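Local structure of single-stranded DNA-binding protein 1 (Streptomyces coelicolor, 4DAM) at residues T62-A74 with T106-D118. The protein probably binds single-stranded DNA as a homotetramer, through the OB-fold domain that makes up most of this construct. The protein carries 1 engineered substitution. Numbering follows the deposited sequence. Where two conformers were deposited one is given.
Sequences TNFFTVWANRQLA and TSADIDAVAIGHD
With CG of F65 anti to its own carbonyl carbon (chi1 -57°) and CG1 of I110 likewise, the phenyl ring and the isoleucine chain swing into the same interior layer. I110, long and apolar, suits the barrel interior: its extended chain lays CD1 over one face of the ring, 4.0 Å from the F65 centroid, a CH-pi contact. Beside it the single methyl of A108 is small enough to sit against the ring, 3.6 Å from F65 CD2. I18 of strand 17-33 touches both F65 and I110. The backbones beneath run parallel: T66 O receives I110 N, W68 N reaches I110 O at 2.9 Å and nearly straight (172° at the hydrogen), and A112 N reaches W68 O at 2.8 Å. This parallel pairing closes the OB-fold barrel, where strand 56-70, just ahead of helix 71-80, meets strand 103-112, the hairpin partner of strand 86-100. On the other side of the sheet stand T66, W68, D109 and D111. The indole NE1 of W68 lies 3.3 Å from D109 OD2, with ring and carboxylate planes 65° apart; D109 supplies the carboxylate that R96 pairs with in a salt bridge at that same oxygen. Toward the splayed ends water takes over from direct bonds, one molecule joining F64 O to A108 N and another N70 N to A112 O. At the corner, where V113 and A114 make a classic beta bulge against strand 86-100, branched L73 from the helix crosses I115 at about a right angle, its CD1 4.1 Å from I115 CD1, and also packs on L119 of a second subunit.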
ATOM      1  N   THR A  62      11.492   4.462  14.072  1.00 20.11           N
ATOM      2  CA  THR A  62      12.090   3.481  13.169  1.00 19.40           C
ATOM      3  C   THR A  62      11.371   2.127  13.273  1.00 18.51           C
ATOM      4  O   THR A  62      11.343   1.514  14.343  1.00 21.33           O
ATOM      5  CB  THR A  62      13.602   3.281  13.431  1.00 22.92           C
ATOM      6  OG1 THR A  62      14.285   4.518  13.170  1.00 27.68           O
ATOM      7  CG2 THR A  62      14.142   2.196  12.527  1.00 22.41           C
ATOM      8  N   ASN A  63      10.811   1.679  12.146  1.00 17.10           N
ATOM      9  CA  ASN A  63      10.287   0.333  11.996  1.00 16.68           C
ATOM     10  C   ASN A  63      11.429  -0.591  11.570  1.00 15.97           C
ATOM     11  O   ASN A  63      12.102  -0.336  10.554  1.00 18.20           O
ATOM     12  CB  ASN A  63       9.204   0.252  10.904  1.00 16.82           C
ATOM     13  CG  ASN A  63       7.825   0.776  11.330  1.00 17.28           C
ATOM     14  OD1 ASN A  63       6.973   1.132  10.479  1.00 20.68           O
ATOM     15  ND2 ASN A  63       7.585   0.815  12.611  1.00 14.54           N
ATOM     16  N   PHE A  64      11.600  -1.699  12.279  1.00 15.94           N
ATOM     17  CA  PHE A  64      12.493  -2.775  11.845  1.00 15.76           C
ATOM     18  C   PHE A  64      11.704  -3.958  11.314  1.00 17.01           C
ATOM     19  O   PHE A  64      10.707  -4.367  11.917  1.00 18.38           O
ATOM     20  CB  PHE A  64      13.389  -3.249  12.981  1.00 17.36           C
ATOM     21  CG  PHE A  64      14.402  -2.213  13.401  1.00 19.45           C
ATOM     22  CD1 PHE A  64      14.114  -1.330  14.437  1.00 24.09           C
ATOM     23  CD2 PHE A  64      15.603  -2.077  12.720  1.00 23.26           C
ATOM     24  CE1 PHE A  64      15.037  -0.362  14.830  1.00 25.44           C
ATOM     25  CE2 PHE A  64      16.531  -1.122  13.124  1.00 23.68           C
ATOM     26  CZ  PHE A  64      16.232  -0.265  14.165  1.00 24.81           C
ATOM     27  N   PHE A  65      12.167  -4.479  10.187  1.00 14.76           N
ATOM     28  CA  PHE A  65      11.614  -5.669   9.564  1.00 14.48           C
ATOM     29  C   PHE A  65      12.707  -6.670   9.277  1.00 16.18           C
ATOM     30  O   PHE A  65      13.845  -6.304   8.980  1.00 17.78           O
ATOM     31  CB  PHE A  65      10.957  -5.344   8.231  1.00 13.62           C
ATOM     32  CG  PHE A  65       9.869  -4.322   8.294  1.00 13.73           C
ATOM     33  CD1 PHE A  65      10.139  -2.979   8.094  1.00 16.28           C
ATOM     34  CD2 PHE A  65       8.561  -4.716   8.528  1.00 13.17           C
ATOM     35  CE1 PHE A  65       9.138  -2.039   8.140  1.00 17.16           C
ATOM     36  CE2 PHE A  65       7.557  -3.780   8.582  1.00 15.63           C
ATOM     37  CZ  PHE A  65       7.842  -2.432   8.395  1.00 16.89           C
ATOM     38  N   THR A  66      12.356  -7.948   9.364  1.00 14.46           N
ATOM     39  CA  THR A  66      13.207  -8.993   8.805  1.00 14.29           C
ATOM     40  C   THR A  66      12.698  -9.292   7.409  1.00 15.32           C
ATOM     41  O   THR A  66      11.530  -9.664   7.226  1.00 15.74           O
ATOM     42  CB  THR A  66      13.178 -10.268   9.636  1.00 18.14           C
ATOM     43  OG1 THR A  66      13.613  -9.954  10.968  1.00 21.70           O
ATOM     44  CG2 THR A  66      14.097 -11.311   9.043  1.00 20.43           C
ATOM     45  N   VAL A  67      13.548  -9.076   6.430  1.00 13.59           N
ATOM     46  CA  VAL A  67      13.210  -9.291   5.038  1.00 13.08           C
ATOM     47  C   VAL A  67      13.751 -10.632   4.570  1.00 15.11           C
ATOM     48  O   VAL A  67      14.928 -10.953   4.751  1.00 14.90           O
ATOM     49  CB  VAL A  67      13.770  -8.176   4.117  1.00 13.40           C
ATOM     50  CG1 VAL A  67      13.421  -8.448   2.660  1.00 14.40           C
ATOM     51  CG2 VAL A  67      13.301  -6.787   4.559  1.00 14.94           C
ATOM     52  N   TRP A  68      12.857 -11.406   3.947  1.00 13.32           N
ATOM     53  CA  TRP A  68      13.168 -12.721   3.422  1.00 14.59           C
ATOM     54  C   TRP A  68      13.006 -12.727   1.925  1.00 14.60           C
ATOM     55  O   TRP A  68      12.027 -12.225   1.401  1.00 17.73           O
ATOM     56  CB  TRP A  68      12.215 -13.753   3.994  1.00 15.22           C
ATOM     57  CG  TRP A  68      12.280 -13.902   5.477  1.00 17.62           C
ATOM     58  CD1 TRP A  68      11.589 -13.183   6.448  1.00 20.63           C
ATOM     59  CD2 TRP A  68      13.116 -14.839   6.214  1.00 18.03           C
ATOM     60  NE1 TRP A  68      11.917 -13.620   7.702  1.00 21.47           N
ATOM     61  CE2 TRP A  68      12.842 -14.617   7.623  1.00 21.77           C
ATOM     62  CE3 TRP A  68      14.021 -15.822   5.849  1.00 22.87           C
ATOM     63  CZ2 TRP A  68      13.448 -15.375   8.615  1.00 23.70           C
ATOM     64  CZ3 TRP A  68      14.642 -16.569   6.868  1.00 25.70           C
ATOM     65  CH2 TRP A  68      14.369 -16.330   8.209  1.00 26.52           C
ATOM     66  N   ALA A  69      13.962 -13.319   1.232  1.00 14.03           N
ATOM     67  CA  ALA A  69      13.887 -13.500  -0.199  1.00 16.26           C
ATOM     68  C   ALA A  69      14.238 -14.936  -0.570  1.00 16.66           C
ATOM     69  O   ALA A  69      14.983 -15.612   0.143  1.00 16.67           O
ATOM     70  CB  ALA A  69      14.813 -12.504  -0.912  1.00 19.72           C
ATOM     71  N   ASN A  70      13.700 -15.387  -1.694  1.00 16.50           N
ATOM     72  CA  ASN A  70      13.960 -16.702  -2.199  0.53 17.94           C
ATOM     73  C   ASN A  70      14.260 -16.722  -3.701  1.00 17.84           C
ATOM     74  O   ASN A  70      14.132 -15.702  -4.375  1.00 17.38           O
ATOM     75  CB  ASN A  70      12.728 -17.565  -1.906  0.53 20.41           C
ATOM     76  CG  ASN A  70      12.620 -17.967  -0.483  0.53 22.66           C
ATOM     77  OD1 ASN A  70      13.373 -18.774  -0.032  0.53 31.99           O
ATOM     78  ND2 ASN A  70      11.662 -17.418   0.218  0.53 25.37           N
ATOM     79  N   ARG A  71      14.659 -17.877  -4.218  1.00 21.33           N
ATOM     80  CA  ARG A  71      14.861 -18.072  -5.646  1.00 23.70           C
ATOM     81  C   ARG A  71      15.817 -17.027  -6.242  1.00 21.41           C
ATOM     82  O   ARG A  71      16.845 -16.697  -5.608  1.00 19.03           O
ATOM     83  CB  ARG A  71      13.511 -18.144  -6.352  1.00 29.57           C
ATOM     84  CG  ARG A  71      12.665 -19.307  -5.816  1.00 39.14           C
ATOM     85  CD  ARG A  71      11.924 -19.990  -6.941  1.00 48.74           C
ATOM     86  NE  ARG A  71      10.962 -21.001  -6.478  1.00 62.61           N
ATOM     87  CZ  ARG A  71      11.294 -22.143  -5.860  1.00 61.96           C
ATOM     88  NH1 ARG A  71      12.567 -22.444  -5.580  1.00 60.01           N
ATOM     89  NH2 ARG A  71      10.338 -22.989  -5.495  1.00 68.95           N
ATOM     90  N   GLN A  72      15.528 -16.514  -7.438  1.00 22.93           N
ATOM     91  CA  GLN A  72      16.485 -15.633  -8.111  1.00 23.31           C
ATOM     92  C   GLN A  72      16.716 -14.338  -7.340  1.00 19.70           C
ATOM     93  O   GLN A  72      17.833 -13.816  -7.315  1.00 19.81           O
ATOM     94  CB  GLN A  72      16.078 -15.333  -9.557  1.00 26.56           C
ATOM     95  CG  GLN A  72      17.209 -14.745 -10.385  1.00 33.07           C
ATOM     96  CD  GLN A  72      18.377 -15.710 -10.557  1.00 37.91           C
ATOM     97  OE1 GLN A  72      18.183 -16.894 -10.871  1.00 45.70           O
ATOM     98  NE2 GLN A  72      19.598 -15.215 -10.328  1.00 37.42           N
ATOM     99  N   LEU A  73      15.679 -13.830  -6.676  1.00 18.65           N
ATOM    100  CA  LEU A  73      15.841 -12.633  -5.857  1.00 16.22           C
ATOM    101  C   LEU A  73      16.869 -12.863  -4.743  1.00 16.59           C
ATOM    102  O   LEU A  73      17.700 -12.014  -4.457  1.00 15.51           O
ATOM    103  CB  LEU A  73      14.515 -12.199  -5.241  1.00 17.37           C
ATOM    104  CG  LEU A  73      14.502 -10.945  -4.365  1.00 15.97           C
ATOM    105  CD1 LEU A  73      15.119  -9.758  -5.079  1.00 17.94           C
ATOM    106  CD2 LEU A  73      13.062 -10.644  -3.944  1.00 17.88           C
ATOM    107  N   ALA A  74      16.810 -14.021  -4.095  1.00 16.24           N
ATOM    108  CA  ALA A  74      17.825 -14.349  -3.088  1.00 15.55           C
ATOM    109  C   ALA A  74      19.241 -14.411  -3.674  1.00 16.34           C
ATOM    110  O   ALA A  74      20.176 -13.880  -3.091  1.00 16.86           O
ATOM    111  CB  ALA A  74      17.483 -15.661  -2.418  1.00 15.37           C
ATOM    112  N   THR A 106       6.437  -9.382  19.747  1.00 24.65           N
ATOM    113  CA  THR A 106       5.909  -9.275  18.382  1.00 23.58           C
ATOM    114  C   THR A 106       6.932  -8.617  17.499  1.00 23.44           C
ATOM    115  O   THR A 106       7.622  -7.686  17.930  1.00 26.42           O
ATOM    116  CB  THR A 106       4.624  -8.432  18.406  1.00 26.45           C
ATOM    117  OG1 THR A 106       3.671  -9.077  19.273  1.00 28.48           O
ATOM    118  CG2 THR A 106       4.007  -8.193  16.965  1.00 29.96           C
ATOM    119  N   SER A 107       6.998  -9.085  16.259  1.00 21.76           N
ATOM    120  CA  SER A 107       7.972  -8.647  15.245  1.00 23.81           C
ATOM    121  C   SER A 107       7.339  -8.720  13.843  1.00 22.19           C
ATOM    122  O   SER A 107       6.345  -9.413  13.595  1.00 22.06           O
ATOM    123  CB  SER A 107       9.258  -9.504  15.266  1.00 26.88           C
ATOM    124  OG  SER A 107       9.014 -10.845  14.837  1.00 35.36           O
ATOM    125  N   ALA A 108       7.964  -8.042  12.891  1.00 19.23           N
ATOM    126  CA  ALA A 108       7.433  -7.952  11.536  1.00 17.18           C
ATOM    127  C   ALA A 108       8.421  -8.485  10.484  1.00 17.82           C
ATOM    128  O   ALA A 108       9.594  -8.070  10.418  1.00 21.04           O
ATOM    129  CB  ALA A 108       7.066  -6.510  11.273  1.00 16.99           C
ATOM    130  N   ASP A 109       7.940  -9.404   9.659  1.00 17.92           N
ATOM    131  CA  ASP A 109       8.684  -9.996   8.529  1.00 18.45           C
ATOM    132  C   ASP A 109       8.093  -9.439   7.226  1.00 18.50           C
ATOM    133  O   ASP A 109       6.886  -9.169   7.143  1.00 18.82           O
ATOM    134  CB  ASP A 109       8.526 -11.507   8.449  1.00 20.94           C
ATOM    135  CG  ASP A 109       9.309 -12.288   9.492  1.00 27.76           C
ATOM    136  OD1 ASP A 109      10.102 -11.747  10.250  1.00 31.06           O
ATOM    137  OD2 ASP A 109       9.136 -13.515   9.552  1.00 38.71           O
ATOM    138  N   ILE A 110       8.934  -9.289   6.212  1.00 14.84           N
ATOM    139  CA  ILE A 110       8.473  -9.019   4.854  1.00 14.08           C
ATOM    140  C   ILE A 110       8.980 -10.145   3.963  1.00 15.14           C
ATOM    141  O   ILE A 110      10.181 -10.392   3.878  1.00 15.61           O
ATOM    142  CB  ILE A 110       8.969  -7.666   4.285  1.00 12.81           C
ATOM    143  CG1 ILE A 110       8.511  -6.510   5.147  1.00 16.19           C
ATOM    144  CG2 ILE A 110       8.490  -7.495   2.822  1.00 14.79           C
ATOM    145  CD1 ILE A 110       9.081  -5.156   4.765  1.00 18.19           C
ATOM    146  N   ASP A 111       8.062 -10.870   3.354  1.00 15.34           N
ATOM    147  CA  ASP A 111       8.392 -11.865   2.355  1.00 15.39           C
ATOM    148  C   ASP A 111       8.484 -11.141   1.014  1.00 16.12           C
ATOM    149  O   ASP A 111       7.466 -10.793   0.402  1.00 15.98           O
ATOM    150  CB  ASP A 111       7.346 -12.984   2.348  1.00 19.39           C
ATOM    151  CG  ASP A 111       7.410 -13.872   3.603  1.00 26.65           C
ATOM    152  OD1 ASP A 111       8.405 -13.827   4.365  1.00 32.13           O
ATOM    153  OD2 ASP A 111       6.451 -14.639   3.842  1.00 33.68           O
ATOM    154  N   ALA A 112       9.711 -10.859   0.594  1.00 14.92           N
ATOM    155  CA  ALA A 112       9.946  -9.919  -0.505  1.00 13.55           C
ATOM    156  C   ALA A 112       9.614 -10.471  -1.853  1.00 15.17           C
ATOM    157  O   ALA A 112       9.933 -11.626  -2.155  1.00 17.80           O
ATOM    158  CB  ALA A 112      11.397  -9.432  -0.528  1.00 15.39           C
ATOM    159  N   VAL A 113       8.971  -9.630  -2.658  1.00 14.79           N
ATOM    160  CA  VAL A 113       8.707  -9.891  -4.054  1.00 16.90           C
ATOM    161  C   VAL A 113       9.673  -9.113  -4.968  1.00 16.02           C
ATOM    162  O   VAL A 113      10.055  -9.588  -6.040  1.00 19.32           O
ATOM    163  CB  VAL A 113       7.234  -9.494  -4.372  1.00 19.46           C
ATOM    164  CG1 VAL A 113       6.969  -9.590  -5.847  1.00 29.07           C
ATOM    165  CG2 VAL A 113       6.281 -10.385  -3.580  1.00 23.79           C
ATOM    166  N   ALA A 114      10.047  -7.914  -4.525  1.00 15.60           N
ATOM    167  CA  ALA A 114      10.919  -7.017  -5.282  1.00 15.69           C
ATOM    168  C   ALA A 114      11.803  -6.288  -4.308  1.00 15.11           C
ATOM    169  O   ALA A 114      11.358  -5.904  -3.219  1.00 15.63           O
ATOM    170  CB  ALA A 114      10.072  -6.032  -6.089  1.00 17.73           C
ATOM    171  N   ILE A 115      13.073  -6.138  -4.669  1.00 15.62           N
ATOM    172  CA  ILE A 115      14.013  -5.351  -3.885  1.00 14.10           C
ATOM    173  C   ILE A 115      14.879  -4.595  -4.884  1.00 14.21           C
ATOM    174  O   ILE A 115      15.300  -5.160  -5.900  1.00 15.11           O
ATOM    175  CB  ILE A 115      14.976  -6.205  -3.015  1.00 16.17           C
ATOM    176  CG1 ILE A 115      14.206  -7.116  -2.041  1.00 15.24           C
ATOM    177  CG2 ILE A 115      15.903  -5.305  -2.199  1.00 17.20           C
ATOM    178  CD1 ILE A 115      15.065  -8.144  -1.315  1.00 19.36           C
ATOM    179  N   GLY A 116      15.145  -3.340  -4.598  1.00 15.73           N
ATOM    180  CA  GLY A 116      16.077  -2.572  -5.443  1.00 15.83           C
ATOM    181  C   GLY A 116      16.862  -1.583  -4.631  1.00 15.78           C
ATOM    182  O   GLY A 116      16.391  -1.098  -3.607  1.00 14.53           O
ATOM    183  N   HIS A 117      18.093  -1.299  -5.071  1.00 15.00           N
ATOM    184  CA  HIS A 117      18.831  -0.184  -4.520  1.00 16.08           C
ATOM    185  C   HIS A 117      18.089   1.092  -4.842  1.00 15.76           C
ATOM    186  O   HIS A 117      17.696   1.300  -5.989  1.00 17.89           O
ATOM    187  CB  HIS A 117      20.231  -0.128  -5.132  1.00 15.73           C
ATOM    188  CG  HIS A 117      21.136  -1.226  -4.662  1.00 16.49           C
ATOM    189  ND1 HIS A 117      21.801  -1.172  -3.479  1.00 19.31           N
ATOM    190  CD2 HIS A 117      21.438  -2.448  -5.221  1.00 21.35           C
ATOM    191  CE1 HIS A 117      22.512  -2.318  -3.333  1.00 18.51           C
ATOM    192  NE2 HIS A 117      22.291  -3.080  -4.381  1.00 21.63           N
ATOM    193  N   ASP A 118      17.885   1.949  -3.848  1.00 15.69           N
ATOM    194  CA  ASP A 118      17.069   3.157  -4.026  1.00 15.80           C
ATOM    195  C   ASP A 118      17.886   4.266  -4.668  1.00 18.80           C
ATOM    196  O   ASP A 118      18.831   4.793  -4.070  1.00 21.22           O
ATOM    197  CB  ASP A 118      16.521   3.620  -2.690  1.00 17.64           C
ATOM    198  CG  ASP A 118      15.516   4.793  -2.810  1.00 20.18           C
ATOM    199  OD1 ASP A 118      15.172   5.221  -3.946  1.00 20.03           O
ATOM    200  OD2 ASP A 118      15.069   5.258  -1.726  1.00 22.59           O
TER
HETATM  201  O   HOH W   1      10.256  -6.338  13.574  1.00 21.72           O
HETATM  202  O   HOH W   2      11.610  -9.117  12.499  1.00 37.11           O
HETATM  203  O   HOH W   3      11.625 -13.819  -2.965  1.00 22.57           O